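Local atomic coordinates of heterokaryon incompatibility protein s (Podospora anserina, PDB entry 2WVQ), a protein that forms a self-propagating prion and, on meeting its incompatible counterpart het-S after cell fusion, triggers a lethal reaction that blocks viable heterokaryons. Residues Q33-E43 with Q112-K123. The protein carries 2 engineered substitutions. Sequence-based numbering, arbitrary orientation. Where two conformers were deposited one is given.
Sequences QLGRHFGRDYE and QDLVVFEDKDMK. Engineered in segment 33-43: His-37 (natural residue Pro).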
ATOM      1  N   GLN A  33      -6.481  15.784  -5.169  1.00 36.27           N
ATOM      2  CA  GLN A  33      -7.542  16.567  -4.567  1.00 34.33           C
ATOM      3  C   GLN A  33      -8.024  15.882  -3.278  1.00 33.02           C
ATOM      4  O   GLN A  33      -7.813  14.680  -3.077  1.00 31.44           O
ATOM      5  CB  GLN A  33      -8.719  16.647  -5.534  1.00 35.45           C
ATOM      6  CG  GLN A  33      -8.493  17.393  -6.835  1.00 37.11           C
ATOM      7  CD  GLN A  33      -9.549  17.032  -7.869  1.00 40.20           C
ATOM      8  OE1 GLN A  33      -9.644  17.645  -8.917  1.00 41.82           O
ATOM      9  NE2 GLN A  33     -10.357  16.026  -7.560  1.00 44.49           N
ATOM     10  N   LEU A  34      -8.640  16.652  -2.376  1.00 31.15           N
ATOM     11  CA  LEU A  34      -9.247  16.049  -1.193  1.00 29.62           C
ATOM     12  C   LEU A  34     -10.764  16.227  -1.268  1.00 28.55           C
ATOM     13  O   LEU A  34     -11.257  17.314  -1.557  1.00 27.82           O
ATOM     14  CB  LEU A  34      -8.689  16.624   0.119  1.00 29.35           C
ATOM     15  CG  LEU A  34      -7.185  16.439   0.380  1.00 31.33           C
ATOM     16  CD1 LEU A  34      -6.880  16.864   1.799  1.00 31.98           C
ATOM     17  CD2 LEU A  34      -6.746  14.993   0.150  1.00 31.97           C
ATOM     18  N   GLY A  35     -11.474  15.151  -0.965  1.00 28.50           N
ATOM     19  CA  GLY A  35     -12.915  15.126  -1.147  1.00 28.48           C
ATOM     20  C   GLY A  35     -13.680  15.705   0.026  1.00 28.49           C
ATOM     21  O   GLY A  35     -13.139  15.996   1.104  1.00 27.62           O
ATOM     22  N   ARG A  36     -14.980  15.826  -0.187  1.00 29.86           N
ATOM     23  CA  ARG A  36     -15.876  16.483   0.742  1.00 30.07           C
ATOM     24  C   ARG A  36     -15.737  15.968   2.177  1.00 29.76           C
ATOM     25  O   ARG A  36     -15.892  16.736   3.135  1.00 29.64           O
ATOM     26  CB  ARG A  36     -17.314  16.328   0.193  1.00 31.46           C
ATOM     27  CG  ARG A  36     -18.383  16.013   1.217  1.00 34.71           C
ATOM     28  CD  ARG A  36     -19.407  15.084   0.600  1.00 40.31           C
ATOM     29  NE  ARG A  36     -20.602  15.819   0.219  1.00 44.15           N
ATOM     30  CZ  ARG A  36     -21.694  15.887   0.981  1.00 44.88           C
ATOM     31  NH1 ARG A  36     -21.707  15.270   2.147  1.00 47.10           N
ATOM     32  NH2 ARG A  36     -22.755  16.570   0.589  1.00 45.28           N
ATOM     33  N   HIS A  37     -15.447  14.679   2.321  1.00 30.08           N
ATOM     34  CA  HIS A  37     -15.508  14.026   3.615  1.00 31.63           C
ATOM     35  C   HIS A  37     -14.385  14.321   4.602  1.00 31.21           C
ATOM     36  O   HIS A  37     -14.512  13.966   5.783  1.00 30.89           O
ATOM     37  CB  HIS A  37     -15.824  12.516   3.497  1.00 32.57           C
ATOM     38  CG  HIS A  37     -17.299  12.222   3.463  1.00 37.32           C
ATOM     39  ND1 HIS A  37     -18.071  12.390   2.328  1.00 39.65           N
ATOM     40  CD2 HIS A  37     -18.154  11.826   4.440  1.00 40.60           C
ATOM     41  CE1 HIS A  37     -19.328  12.088   2.600  1.00 41.35           C
ATOM     42  NE2 HIS A  37     -19.410  11.757   3.878  1.00 43.18           N
ATOM     43  N   PHE A  38     -13.326  15.005   4.150  1.00 31.04           N
ATOM     44  CA  PHE A  38     -12.321  15.577   5.072  1.00 31.29           C
ATOM     45  C   PHE A  38     -12.890  16.646   6.020  1.00 31.65           C
ATOM     46  O   PHE A  38     -12.380  16.827   7.135  1.00 31.23           O
ATOM     47  CB  PHE A  38     -11.098  16.101   4.287  1.00 31.40           C
ATOM     48  CG  PHE A  38     -10.249  14.998   3.765  1.00 32.63           C
ATOM     49  CD1 PHE A  38     -10.477  14.472   2.489  1.00 30.76           C
ATOM     50  CD2 PHE A  38      -9.280  14.401   4.591  1.00 31.58           C
ATOM     51  CE1 PHE A  38      -9.694  13.405   2.012  1.00 31.23           C
ATOM     52  CE2 PHE A  38      -8.508  13.329   4.118  1.00 31.73           C
ATOM     53  CZ  PHE A  38      -8.727  12.835   2.833  1.00 29.47           C
ATOM     54  N   GLY A  39     -13.954  17.319   5.577  1.00 31.85           N
ATOM     55  CA  GLY A  39     -14.670  18.326   6.384  1.00 32.60           C
ATOM     56  C   GLY A  39     -13.796  19.486   6.822  1.00 32.92           C
ATOM     57  O   GLY A  39     -13.074  20.074   6.014  1.00 33.67           O
ATOM     58  N   ARG A  40     -13.825  19.806   8.110  1.00 32.64           N
ATOM     59  CA  ARG A  40     -13.012  20.911   8.614  1.00 32.64           C
ATOM     60  C   ARG A  40     -11.542  20.530   8.713  1.00 31.26           C
ATOM     61  O   ARG A  40     -10.724  21.375   9.033  1.00 30.69           O
ATOM     62  CB  ARG A  40     -13.476  21.429   9.991  1.00 33.51           C
ATOM     63  CG  ARG A  40     -14.894  21.020  10.453  1.00 38.63           C
ATOM     64  CD  ARG A  40     -14.797  20.481  11.881  1.00 45.12           C
ATOM     65  NE  ARG A  40     -13.840  19.362  11.913  1.00 49.22           N
ATOM     66  CZ  ARG A  40     -13.156  18.968  12.987  1.00 50.75           C
ATOM     67  NH1 ARG A  40     -13.300  19.600  14.153  1.00 49.66           N
ATOM     68  NH2 ARG A  40     -12.315  17.939  12.884  1.00 50.62           N
ATOM     69  N   ASP A  41     -11.209  19.264   8.454  0.60 30.58           N
ATOM     70  CA  ASP A  41      -9.796  18.841   8.489  0.60 30.08           C
ATOM     71  C   ASP A  41      -9.065  19.022   7.172  0.60 29.51           C
ATOM     72  O   ASP A  41      -7.903  18.639   7.055  0.60 29.50           O
ATOM     73  CB  ASP A  41      -9.655  17.393   8.948  0.60 29.91           C
ATOM     74  CG  ASP A  41      -9.892  17.232  10.423  0.60 29.25           C
ATOM     75  OD1 ASP A  41      -9.890  18.236  11.162  0.60 29.31           O
ATOM     76  OD2 ASP A  41     -10.074  16.084  10.851  0.60 29.76           O
ATOM     77  N   TYR A  42      -9.755  19.588   6.187  1.00 29.19           N
ATOM     78  CA  TYR A  42      -9.203  19.775   4.871  1.00 29.36           C
ATOM     79  C   TYR A  42      -7.832  20.470   4.930  1.00 28.42           C
ATOM     80  O   TYR A  42      -6.858  19.930   4.431  1.00 26.53           O
ATOM     81  CB  TYR A  42     -10.130  20.587   3.967  1.00 29.43           C
ATOM     82  CG  TYR A  42      -9.411  21.163   2.747  1.00 29.65           C
ATOM     83  CD1 TYR A  42      -8.700  20.329   1.858  1.00 28.59           C
ATOM     84  CD2 TYR A  42      -9.457  22.520   2.477  1.00 28.87           C
ATOM     85  CE1 TYR A  42      -8.053  20.856   0.745  1.00 31.39           C
ATOM     86  CE2 TYR A  42      -8.831  23.054   1.380  1.00 31.21           C
ATOM     87  CZ  TYR A  42      -8.122  22.222   0.517  1.00 30.73           C
ATOM     88  OH  TYR A  42      -7.511  22.787  -0.573  1.00 30.29           O
ATOM     89  N   GLU A  43      -7.787  21.641   5.561  1.00 28.89           N
ATOM     90  CA  GLU A  43      -6.613  22.503   5.529  1.00 29.47           C
ATOM     91  C   GLU A  43      -5.421  21.758   6.096  1.00 29.77           C
ATOM     92  O   GLU A  43      -4.376  21.695   5.448  1.00 29.67           O
ATOM     93  CB  GLU A  43      -6.877  23.787   6.308  1.00 30.22           C
ATOM     94  CG  GLU A  43      -5.818  24.856   6.135  1.00 29.20           C
ATOM     95  CD  GLU A  43      -6.097  26.076   6.988  1.00 29.27           C
ATOM     96  OE1 GLU A  43      -7.203  26.648   6.890  1.00 29.46           O
ATOM     97  OE2 GLU A  43      -5.199  26.463   7.762  1.00 28.70           O
ATOM     98  N   GLN A 112     -23.216  14.783  -5.271  1.00 47.74           N
ATOM     99  CA  GLN A 112     -22.995  15.444  -3.974  1.00 47.85           C
ATOM    100  C   GLN A 112     -21.606  15.104  -3.433  1.00 47.00           C
ATOM    101  O   GLN A 112     -20.836  15.998  -3.079  1.00 47.26           O
ATOM    102  CB  GLN A 112     -24.098  15.086  -2.943  1.00 47.76           C
ATOM    103  CG  GLN A 112     -24.654  13.635  -3.023  1.00 49.17           C
ATOM    104  CD  GLN A 112     -25.407  13.153  -1.761  1.00 49.15           C
ATOM    105  OE1 GLN A 112     -26.146  13.908  -1.122  1.00 50.85           O
ATOM    106  NE2 GLN A 112     -25.227  11.877  -1.418  1.00 49.24           N
ATOM    107  N   ASP A 113     -21.290  13.813  -3.438  1.00 45.88           N
ATOM    108  CA  ASP A 113     -20.094  13.266  -2.795  1.00 45.41           C
ATOM    109  C   ASP A 113     -18.805  13.404  -3.610  1.00 44.30           C
ATOM    110  O   ASP A 113     -17.714  13.136  -3.090  1.00 44.11           O
ATOM    111  CB  ASP A 113     -20.330  11.799  -2.431  1.00 45.97           C
ATOM    112  CG  ASP A 113     -21.457  11.624  -1.435  1.00 46.49           C
ATOM    113  OD1 ASP A 113     -22.324  10.755  -1.667  1.00 46.86           O
ATOM    114  OD2 ASP A 113     -21.477  12.374  -0.435  1.00 49.05           O
ATOM    115  N   LEU A 114     -18.942  13.846  -4.861  1.00 43.34           N
ATOM    116  CA  LEU A 114     -17.815  14.020  -5.777  1.00 42.74           C
ATOM    117  C   LEU A 114     -17.160  15.417  -5.772  1.00 41.82           C
ATOM    118  O   LEU A 114     -16.126  15.625  -6.419  1.00 41.83           O
ATOM    119  CB  LEU A 114     -18.218  13.586  -7.194  1.00 43.01           C
ATOM    120  CG  LEU A 114     -18.547  12.092  -7.346  1.00 43.16           C
ATOM    121  CD1 LEU A 114     -18.847  11.741  -8.787  1.00 43.24           C
ATOM    122  CD2 LEU A 114     -17.430  11.223  -6.816  1.00 43.91           C
ATOM    123  N   VAL A 115     -17.734  16.338  -5.001  1.00 40.57           N
ATOM    124  CA  VAL A 115     -17.242  17.712  -4.858  1.00 39.87           C
ATOM    125  C   VAL A 115     -15.939  17.721  -4.057  1.00 39.63           C
ATOM    126  O   VAL A 115     -15.843  17.066  -3.011  1.00 39.08           O
ATOM    127  CB  VAL A 115     -18.309  18.586  -4.117  1.00 39.63           C
ATOM    128  CG1 VAL A 115     -17.764  19.960  -3.721  1.00 39.26           C
ATOM    129  CG2 VAL A 115     -19.553  18.750  -4.980  1.00 39.98           C
ATOM    130  N   VAL A 116     -14.944  18.467  -4.539  1.00 39.17           N
ATOM    131  CA  VAL A 116     -13.645  18.518  -3.861  1.00 39.03           C
ATOM    132  C   VAL A 116     -13.324  19.905  -3.285  1.00 38.64           C
ATOM    133  O   VAL A 116     -13.755  20.922  -3.821  1.00 38.51           O
ATOM    134  CB  VAL A 116     -12.458  18.009  -4.768  1.00 39.03           C
ATOM    135  CG1 VAL A 116     -12.694  16.580  -5.243  1.00 38.76           C
ATOM    136  CG2 VAL A 116     -12.240  18.908  -5.961  1.00 39.39           C
ATOM    137  N   PHE A 117     -12.560  19.923  -2.197  1.00 38.34           N
ATOM    138  CA  PHE A 117     -12.008  21.154  -1.653  1.00 38.67           C
ATOM    139  C   PHE A 117     -11.030  21.858  -2.620  1.00 39.41           C
ATOM    140  O   PHE A 117     -10.405  21.213  -3.468  1.00 38.27           O
ATOM    141  CB  PHE A 117     -11.327  20.874  -0.318  1.00 38.11           C
ATOM    142  CG  PHE A 117     -12.290  20.665   0.827  1.00 38.31           C
ATOM    143  CD1 PHE A 117     -12.525  19.383   1.325  1.00 36.31           C
ATOM    144  CD2 PHE A 117     -12.968  21.753   1.401  1.00 36.67           C
ATOM    145  CE1 PHE A 117     -13.413  19.175   2.383  1.00 35.55           C
ATOM    146  CE2 PHE A 117     -13.873  21.563   2.460  1.00 37.09           C
ATOM    147  CZ  PHE A 117     -14.096  20.271   2.955  1.00 37.75           C
ATOM    148  N   GLU A 118     -10.926  23.179  -2.488  1.00 40.39           N
ATOM    149  CA  GLU A 118      -9.934  23.967  -3.230  1.00 41.84           C
ATOM    150  C   GLU A 118      -9.299  24.899  -2.233  1.00 41.85           C
ATOM    151  O   GLU A 118      -9.895  25.157  -1.198  1.00 40.41           O
ATOM    152  CB  GLU A 118     -10.561  24.720  -4.416  1.00 41.75           C
ATOM    153  CG  GLU A 118     -12.011  25.145  -4.200  1.00 46.56           C
ATOM    154  CD  GLU A 118     -12.873  25.047  -5.468  1.00 51.54           C
ATOM    155  OE1 GLU A 118     -12.516  25.662  -6.508  1.00 51.52           O
ATOM    156  OE2 GLU A 118     -13.924  24.360  -5.408  1.00 53.71           O
ATOM    157  N   ASP A 119      -8.087  25.389  -2.509  1.00 42.22           N
ATOM    158  CA  ASP A 119      -7.351  26.142  -1.469  1.00 42.92           C
ATOM    159  C   ASP A 119      -8.002  27.453  -0.987  1.00 42.94           C
ATOM    160  O   ASP A 119      -7.648  27.970   0.068  1.00 43.89           O
ATOM    161  CB  ASP A 119      -5.823  26.227  -1.734  1.00 43.49           C
ATOM    162  CG  ASP A 119      -5.434  27.270  -2.781  1.00 44.62           C
ATOM    163  OD1 ASP A 119      -4.222  27.312  -3.108  1.00 47.47           O
ATOM    164  OD2 ASP A 119      -6.292  28.045  -3.261  1.00 41.68           O
ATOM    165  N   LYS A 120      -8.985  27.951  -1.738  1.00 42.32           N
ATOM    166  CA  LYS A 120      -9.889  29.002  -1.263  1.00 42.16           C
ATOM    167  C   LYS A 120     -10.740  28.580  -0.056  1.00 41.01           C
ATOM    168  O   LYS A 120     -11.313  29.433   0.604  1.00 40.33           O
ATOM    169  CB  LYS A 120     -10.812  29.520  -2.387  1.00 42.10           C
ATOM    170  CG  LYS A 120     -12.039  28.628  -2.672  1.00 43.74           C
ATOM    171  CD  LYS A 120     -13.122  29.342  -3.458  1.00 42.85           C
ATOM    172  CE  LYS A 120     -12.882  29.315  -4.970  1.00 45.74           C
ATOM    173  NZ  LYS A 120     -13.360  28.041  -5.623  1.00 46.73           N
ATOM    174  N   ASP A 121     -10.834  27.273   0.201  1.00 40.72           N
ATOM    175  CA  ASP A 121     -11.543  26.735   1.372  1.00 40.20           C
ATOM    176  C   ASP A 121     -10.655  26.663   2.625  1.00 40.16           C
ATOM    177  O   ASP A 121     -11.132  26.272   3.710  1.00 40.16           O
ATOM    178  CB  ASP A 121     -12.140  25.353   1.073  1.00 39.97           C
ATOM    179  CG  ASP A 121     -13.137  25.393  -0.037  1.00 39.67           C
ATOM    180  OD1 ASP A 121     -12.967  24.634  -1.004  1.00 36.08           O
ATOM    181  OD2 ASP A 121     -14.088  26.209   0.046  1.00 40.91           O
ATOM    182  N   MET A 122      -9.375  27.015   2.464  1.00 38.81           N
ATOM    183  CA  MET A 122      -8.484  27.262   3.599  1.00 38.11           C
ATOM    184  C   MET A 122      -8.610  28.677   4.138  1.00 37.74           C
ATOM    185  O   MET A 122      -9.007  29.601   3.419  1.00 37.40           O
ATOM    186  CB  MET A 122      -7.029  27.067   3.194  1.00 37.53           C
ATOM    187  CG  MET A 122      -6.647  25.665   2.898  1.00 36.91           C
ATOM    188  SD  MET A 122      -4.927  25.641   2.342  1.00 39.30           S
ATOM    189  CE  MET A 122      -4.771  23.919   1.921  1.00 33.76           C
ATOM    190  N   LYS A 123      -8.235  28.845   5.399  1.00 37.55           N
ATOM    191  CA  LYS A 123      -7.994  30.170   5.954  1.00 37.90           C
ATOM    192  C   LYS A 123      -6.770  30.803   5.251  1.00 37.98           C
ATOM    193  O   LYS A 123      -5.922  30.072   4.713  1.00 37.33           O
ATOM    194  CB  LYS A 123      -7.812  30.073   7.474  1.00 38.28           C
ATOM    195  CG  LYS A 123      -8.977  29.349   8.176  1.00 39.73           C
ATOM    196  CD  LYS A 123      -9.032  29.647   9.650  1.00 41.72           C
ATOM    197  CE  LYS A 123     -10.462  29.506  10.179  1.00 43.99           C
ATOM    198  NZ  LYS A 123     -10.626  30.114  11.535  1.00 45.16           N
TER
HETATM  199  O   HOH W   1      -8.308  19.372  -2.920  1.00 29.80           O
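The rings of Tyr-42 and Phe-117 lie almost parallel, planes 8° apart and centroids 4.6 Å apart, in an offset stack whose two side chains run past each other in opposite directions. Each ring therefore sits over the other's CB: Phe-117 CB is 3.3 Å from the centroid of the Tyr-42 ring, and Tyr-42 CB returns a second CH-pi contact over the Phe-117 face. A chi1 of 162° swings the tyrosine ring away from its own backbone N, from the first turn of helix 42-62 onto the phenylalanine. Gly-35 O lies at the edge of the Phe-117 ring beside CD1 and CE1, and Gly-39 O comes within 3.2 Å of Phe-117 CZ. Met-122 extends the apolar patch, its CG packing against Tyr-42 CE2 and Glu-43 CG.

Among the hydrogen bonds, Phe-117 N donates to Leu-34 O (3.0 Å), beside the single bridge that pairs Gly-35 with Val-116. One water bridges the same two residues, accepting from Leu-34 N and donating to Phe-117 O. Lys-123 N, at the N-cap position of helix 124-140, makes a backbone-to-side-chain hydrogen bond of 2.8 Å to Glu-43 OE1, approaching from above the carboxylate plane.

Charged contacts are looser. Arg-36 NE makes a weak bond to Gln-112 O, while Asp-113 OD2 stands over one guanidinium face, 3.6 Å from Arg-36 NE, a long salt bridge resting on charge alone. The same oxygen lies at the ring edge of His-37, an engineered residue.

In this globular HeLo domain of the protein, the contact lays the 112-123 linker between helices 79-108 and 124-140 along the turn leading from strand 32-34 into helix 42-62. Strand 152-154 pairs with strand 32-34, its Ala-153 touching Val-116, and Met-122 reaches Gln-46 of helix 42-62 and His-130 of helix 124-140.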